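Local coordinates for general Secretion Pathway Protein (Vibrio vulnificus, PDB 4G54), which probably binds peptidoglycan as a periplasmic domain of the EpsAB fusion protein of the type II secretion system, at residues 24-30 / 89-93; 105-110 / 225-229. All blocks are in the same frame, centred on the assembly; numbering follows the deposited sequence.

Contact 1: 24-30 / 89-93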
loop_
_atom_site.group_PDB
_atom_site.type_symbol
_atom_site.label_atom_id
_atom_site.label_comp_id
_atom_site.label_asym_id
_atom_site.label_seq_id
_atom_site.Cartn_x
_atom_site.Cartn_y
_atom_site.Cartn_z
ATOM N N VAL A 24 -14.324 -15.188 -8.959
ATOM C CA VAL A 24 -13.155 -14.604 -8.271
ATOM C C VAL A 24 -11.970 -14.563 -9.138
ATOM O O VAL A 24 -11.038 -13.774 -8.861
ATOM C CB VAL A 24 -12.611 -15.412 -7.067
ATOM C CG1 VAL A 24 -12.433 -14.500 -5.842
ATOM C CG2 VAL A 24 -13.305 -16.688 -6.829
ATOM N N ALA A 25 -11.941 -15.461 -10.123
ATOM C CA ALA A 25 -10.791 -15.702 -10.996
ATOM C C ALA A 25 -10.873 -14.986 -12.332
ATOM O O ALA A 25 -10.327 -15.465 -13.332
ATOM C CB ALA A 25 -10.651 -17.202 -11.252
ATOM N N ARG A 26 -11.576 -13.855 -12.380
ATOM C CA ARG A 26 -11.652 -13.081 -13.593
ATOM C C ARG A 26 -10.304 -12.562 -14.212
ATOM O O ARG A 26 -10.128 -12.604 -15.436
ATOM C CB ARG A 26 -12.563 -11.885 -13.321
ATOM C CG ARG A 26 -12.649 -11.032 -14.505
ATOM C CD ARG A 26 -13.749 -9.994 -14.424
ATOM N NE ARG A 26 -13.593 -9.078 -15.548
ATOM C CZ ARG A 26 -12.652 -8.123 -15.633
ATOM N NH1 ARG A 26 -11.789 -7.905 -14.638
ATOM N NH2 ARG A 26 -12.598 -7.365 -16.728
ATOM N N MET A 27 -9.438 -11.982 -13.371
ATOM C CA MET A 27 -8.210 -11.353 -13.837
ATOM C C MET A 27 -7.165 -12.428 -13.860
ATOM O O MET A 27 -6.859 -13.093 -12.834
ATOM C CB MET A 27 -7.761 -10.234 -12.872
ATOM C CG MET A 27 -8.767 -9.091 -12.919
ATOM S SD MET A 27 -8.329 -7.580 -12.054
ATOM C CE MET A 27 -8.283 -8.147 -10.325
ATOM N N THR A 28 -6.583 -12.630 -15.021
ATOM C CA THR A 28 -5.748 -13.808 -15.210
ATOM C C THR A 28 -4.249 -13.548 -15.277
ATOM O O THR A 28 -3.466 -14.493 -15.356
ATOM C CB THR A 28 -6.183 -14.559 -16.509
ATOM O OG1 THR A 28 -6.003 -13.652 -17.596
ATOM C CG2 THR A 28 -7.643 -14.910 -16.422
ATOM N N THR A 29 -3.837 -12.283 -15.193
ATOM C CA THR A 29 -2.428 -11.956 -15.129
ATOM C C THR A 29 -2.206 -10.978 -14.036
ATOM O O THR A 29 -3.137 -10.213 -13.661
ATOM C CB THR A 29 -1.879 -11.303 -16.411
ATOM O OG1 THR A 29 -2.450 -9.999 -16.577
ATOM C CG2 THR A 29 -2.211 -12.127 -17.640
ATOM N N ARG A 30 -0.962 -10.989 -13.550
ATOM C CA ARG A 30 -0.583 -10.087 -12.460
ATOM C C ARG A 30 -0.723 -8.638 -12.940
ATOM O O ARG A 30 -1.162 -7.796 -12.194
ATOM C CB ARG A 30 0.801 -10.400 -11.964
ATOM C CG ARG A 30 1.066 -9.646 -10.628
ATOM C CD ARG A 30 2.490 -9.721 -10.067
ATOM N NE ARG A 30 3.182 -10.981 -10.283
ATOM C CZ ARG A 30 3.136 -12.009 -9.472
ATOM N NH1 ARG A 30 2.452 -11.946 -8.326
ATOM N NH2 ARG A 30 3.816 -13.146 -9.795
ATOM N N ARG A 89 -3.639 -19.955 -12.425
ATOM C CA ARG A 89 -3.534 -18.774 -11.517
ATOM C C ARG A 89 -4.560 -17.707 -11.895
ATOM O O ARG A 89 -4.951 -17.560 -13.074
ATOM C CB ARG A 89 -2.112 -18.141 -11.469
ATOM C CG ARG A 89 -1.075 -19.074 -10.805
ATOM C CD ARG A 89 0.324 -18.861 -11.341
ATOM N NE ARG A 89 0.810 -17.544 -10.963
ATOM C CZ ARG A 89 1.500 -17.250 -9.851
ATOM N NH1 ARG A 89 1.828 -18.211 -8.977
ATOM N NH2 ARG A 89 1.871 -15.965 -9.630
ATOM N N ALA A 90 -4.974 -16.958 -10.896
ATOM C CA ALA A 90 -5.839 -15.803 -11.065
ATOM C C ALA A 90 -5.518 -14.840 -9.964
ATOM O O ALA A 90 -4.731 -15.158 -9.023
ATOM C CB ALA A 90 -7.314 -16.168 -11.001
ATOM N N TYR A 91 -5.994 -13.612 -10.106
ATOM C CA TYR A 91 -5.491 -12.520 -9.238
ATOM C C TYR A 91 -6.729 -11.714 -8.821
ATOM O O TYR A 91 -7.555 -11.421 -9.640
ATOM C CB TYR A 91 -4.532 -11.596 -10.050
ATOM C CG TYR A 91 -3.286 -12.342 -10.446
ATOM C CD1 TYR A 91 -3.228 -13.086 -11.647
ATOM C CD2 TYR A 91 -2.178 -12.361 -9.569
ATOM C CE1 TYR A 91 -2.105 -13.819 -11.955
ATOM C CE2 TYR A 91 -0.996 -13.087 -9.882
ATOM C CZ TYR A 91 -0.970 -13.810 -11.098
ATOM O OH TYR A 91 0.119 -14.536 -11.476
ATOM N N VAL A 92 -6.829 -11.375 -7.534
ATOM C CA VAL A 92 -7.993 -10.623 -7.049
ATOM C C VAL A 92 -7.505 -9.584 -6.020
ATOM O O VAL A 92 -6.495 -9.791 -5.359
ATOM C CB VAL A 92 -9.055 -11.601 -6.437
ATOM C CG1 VAL A 92 -8.568 -12.258 -5.113
ATOM C CG2 VAL A 92 -10.330 -10.915 -6.258
ATOM N N VAL A 93 -8.133 -8.415 -6.007
ATOM C CA VAL A 93 -7.766 -7.397 -5.040
ATOM C C VAL A 93 -8.392 -7.672 -3.715
ATOM O O VAL A 93 -9.613 -7.871 -3.616
ATOM C CB VAL A 93 -8.101 -5.968 -5.548
ATOM C CG1 VAL A 93 -7.949 -4.941 -4.415
ATOM C CG2 VAL A 93 -7.183 -5.637 -6.755
HETATM O O HOH W 1 -10.193 -11.750 -10.534
HETATM O O HOH W 2 -2.997 -17.050 -15.237
HETATM O O HOH W 3 0.832 -13.213 -14.410
#

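Contact 2: 105-110 / 225-229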
loop_
_atom_site.group_PDB
_atom_site.type_symbol
_atom_site.label_atom_id
_atom_site.label_comp_id
_atom_site.label_asym_id
_atom_site.label_seq_id
_atom_site.Cartn_x
_atom_site.Cartn_y
_atom_site.Cartn_z
ATOM N N LEU A 105 -12.149 -7.641 -4.722
ATOM C CA LEU A 105 -12.526 -6.911 -5.975
ATOM C C LEU A 105 -11.934 -7.625 -7.177
ATOM O O LEU A 105 -10.735 -7.822 -7.247
ATOM C CB LEU A 105 -12.063 -5.455 -5.903
ATOM C CG LEU A 105 -12.443 -4.683 -4.654
ATOM C CD1 LEU A 105 -11.803 -3.259 -4.688
ATOM C CD2 LEU A 105 -13.957 -4.477 -4.594
ATOM N N THR A 106 -12.786 -7.999 -8.147
ATOM C CA THR A 106 -12.381 -8.894 -9.236
ATOM C C THR A 106 -12.150 -8.136 -10.525
ATOM O O THR A 106 -11.764 -8.730 -11.533
ATOM C CB THR A 106 -13.446 -9.989 -9.525
ATOM O OG1 THR A 106 -14.584 -9.300 -10.157
ATOM C CG2 THR A 106 -13.923 -10.725 -8.303
ATOM N N GLY A 107 -12.346 -6.820 -10.549
ATOM C CA GLY A 107 -12.364 -6.064 -11.813
ATOM C C GLY A 107 -13.810 -5.887 -12.371
ATOM O O GLY A 107 -14.082 -5.017 -13.185
ATOM N N GLU A 108 -14.710 -6.711 -11.843
ATOM C CA GLU A 108 -16.144 -6.635 -12.198
ATOM C C GLU A 108 -17.090 -6.671 -11.040
ATOM O O GLU A 108 -18.178 -6.098 -11.137
ATOM C CB GLU A 108 -16.482 -7.735 -13.195
ATOM C CG GLU A 108 -15.972 -7.247 -14.597
ATOM C CD GLU A 108 -16.489 -5.845 -15.100
ATOM O OE1 GLU A 108 -15.637 -5.006 -15.571
ATOM O OE2 GLU A 108 -17.728 -5.591 -15.049
ATOM N N GLN A 109 -16.747 -7.394 -10.005
ATOM C CA GLN A 109 -17.627 -7.570 -8.864
ATOM C C GLN A 109 -16.925 -7.332 -7.537
ATOM O O GLN A 109 -15.738 -7.613 -7.400
ATOM C CB GLN A 109 -18.155 -9.026 -8.830
ATOM C CG GLN A 109 -18.971 -9.368 -10.054
ATOM C CD GLN A 109 -19.407 -10.827 -9.988
ATOM O OE1 GLN A 109 -20.117 -11.246 -9.064
ATOM N NE2 GLN A 109 -18.984 -11.595 -10.976
ATOM N N ARG A 110 -17.672 -6.829 -6.572
ATOM C CA ARG A 110 -17.265 -6.945 -5.176
ATOM C C ARG A 110 -17.834 -8.209 -4.522
ATOM O O ARG A 110 -19.074 -8.378 -4.445
ATOM C CB ARG A 110 -17.744 -5.686 -4.454
ATOM C CG ARG A 110 -17.367 -5.630 -3.002
ATOM C CD ARG A 110 -18.114 -4.375 -2.348
ATOM N NE ARG A 110 -17.554 -3.915 -1.065
ATOM C CZ ARG A 110 -16.913 -2.765 -0.814
ATOM N NH1 ARG A 110 -16.679 -1.819 -1.737
ATOM N NH2 ARG A 110 -16.503 -2.570 0.433
ATOM N N ARG A 225 -20.436 3.209 -7.533
ATOM C CA ARG A 225 -20.482 1.777 -7.299
ATOM C C ARG A 225 -19.382 0.995 -8.059
ATOM O O ARG A 225 -19.244 1.119 -9.286
ATOM C CB ARG A 225 -21.879 1.224 -7.644
ATOM C CG ARG A 225 -22.152 -0.181 -7.041
ATOM C CD ARG A 225 -23.679 -0.477 -7.017
ATOM N NE ARG A 225 -24.393 0.619 -6.362
ATOM C CZ ARG A 225 -25.659 0.985 -6.601
ATOM N NH1 ARG A 225 -26.405 0.337 -7.498
ATOM N NH2 ARG A 225 -26.180 2.010 -5.935
ATOM N N TYR A 226 -18.588 0.223 -7.318
ATOM C CA TYR A 226 -17.573 -0.635 -7.915
ATOM C C TYR A 226 -18.319 -1.502 -8.954
ATOM O O TYR A 226 -19.431 -2.023 -8.637
ATOM C CB TYR A 226 -16.943 -1.489 -6.813
ATOM C CG TYR A 226 -15.835 -2.304 -7.374
ATOM C CD1 TYR A 226 -14.598 -1.706 -7.620
ATOM C CD2 TYR A 226 -16.048 -3.621 -7.841
ATOM C CE1 TYR A 226 -13.598 -2.393 -8.189
ATOM C CE2 TYR A 226 -15.002 -4.378 -8.425
ATOM C CZ TYR A 226 -13.808 -3.725 -8.626
ATOM O OH TYR A 226 -12.755 -4.373 -9.151
ATOM N N PRO A 227 -17.736 -1.704 -10.164
ATOM C CA PRO A 227 -16.374 -1.456 -10.644
ATOM C C PRO A 227 -16.107 -0.127 -11.292
ATOM O O PRO A 227 -15.017 0.067 -11.857
ATOM C CB PRO A 227 -16.131 -2.583 -11.677
ATOM C CG PRO A 227 -17.587 -2.826 -12.246
ATOM C CD PRO A 227 -18.499 -2.619 -11.063
ATOM N N GLU A 228 -17.061 0.792 -11.164
ATOM C CA GLU A 228 -16.857 2.118 -11.689
ATOM C C GLU A 228 -15.902 2.832 -10.720
ATOM O O GLU A 228 -16.029 2.698 -9.491
ATOM C CB GLU A 228 -18.198 2.939 -11.813
ATOM C CG GLU A 228 -19.411 2.250 -12.530
ATOM C CD GLU A 228 -19.097 1.721 -13.974
ATOM O OE1 GLU A 228 -19.370 2.466 -14.968
ATOM O OE2 GLU A 228 -18.592 0.560 -14.102
ATOM N N PHE A 229 -15.002 3.590 -11.334
ATOM C CA PHE A 229 -14.081 4.537 -10.698
ATOM C C PHE A 229 -14.308 5.921 -11.285
ATOM O O PHE A 229 -14.742 6.096 -12.454
ATOM C CB PHE A 229 -12.568 4.128 -10.862
ATOM C CG PHE A 229 -12.177 2.977 -10.004
ATOM C CD1 PHE A 229 -11.831 3.189 -8.668
ATOM C CD2 PHE A 229 -12.276 1.700 -10.483
ATOM C CE1 PHE A 229 -11.559 2.118 -7.820
ATOM C CE2 PHE A 229 -11.932 0.604 -9.655
ATOM C CZ PHE A 229 -11.623 0.821 -8.304
#

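Contact 1: 24-30 / 89-93
Y91, on strand 88-97 of the antiparallel sheet, packs its ring beneath the loop that leads into helix 30-40, so the contact is a loop-on-strand packing with one direct backbone bond. That bond runs from Y91 N to M27 O (2.9 Å) and is bent at the hydrogen, 140°. The M27 chain bends so that CE, like CB, lies 3.4 Å from Y91 O. Three waters fill in: water 1 joins V24 O and M27 N to Y91 O, water 2 joins T28 O to R89 O, and water 3 accepts from R30 N. With CG anti to the carbonyl carbon (chi1 -66°), the Y91 ring reaches under the start of the helix; R30 N sits over one face and R30 CB over the same ring, 4.2 Å from its centroid and 24° off the normal, a CH-pi contact. T28 O lies at the ring edge, in its plane. A25 CB meets A90 CB at 3.5 Å, and V24 CG1 approaches V92 CG2. R89 reaches along its own strand to Y91 two residues on, gripping its OH side-on through NE (3.1 Å) and NH2 (2.9 Å). R89 NH2 lies 3.4 Å from R30 NH2; E125 forms salt bridges with both arginines and T127 also binds R30. The shared carboxylate would offset the two like charges, while the two donors of R89 probably restrict the rotation of the phenol, which presents its face to R30.

Contact 2: 105-110 / 225-229
Y226, L105 and P227 carry most of this contact, in which the loop after helix 193-202 and before strand 233-234 packs on the turn between strands 101-105 and 110-114. The Y226 ring is layered between a leucine methyl and the proline that follows it. L105 CD2 stands over the centre of one face, 3.8 Å from the centroid and 6° off the normal, a CH-pi contact; L105 CB packs separately on the phenol end, 3.7 Å from Y226 CZ. P227 CB covers the opposite face. The peptide bond before P227 is cis, consistent with its ring folding back over the tyrosine. Y226 CG is anti to the backbone N (chi1 -176°), directing the ring at the turn; there G107 N, in the ring plane, donates to Y226 OH (2.8 Å, 135° at the hydrogen). E36 of helix 30-40 also hydrogen-bonds this hydroxyl. T106 OG1 shapes the turn, accepting from E108 N (3.1 Å) and Q109 N (2.9 Å), an ST motif. P227 also meets the turn: CB touches G107 O and CD touches E108 O, each at 3.5 Å. Apolar packing thus holds both ring faces, while a backbone N-H and a carboxylate satisfy the buried phenol oxygen.

How the contacts relate
From the N terminus, the chain runs through loop 24-30 into helix 30-40, and contact 1 closes a loop of 58 intervening residues when strand 88-97 returns beneath it. Contact 2 opens only afterwards, in the turn after strand 101-105, and closes after 114 intervening residues, beyond helix 193-202; the two loops are in series, neither nested nor crossed. Their centres lie 13 Å apart, and they meet through neighbouring strands, where V93 O and L105 N, 2.8 Å apart, form a probable hydrogen bond, and through their loops, where R26 NH1 and T106 O do so at 3.2 Å. Together they tie the N-terminal loop and the late segment 225-229 to one part of the antiparallel sheet, with helix 30-40 adjoining both.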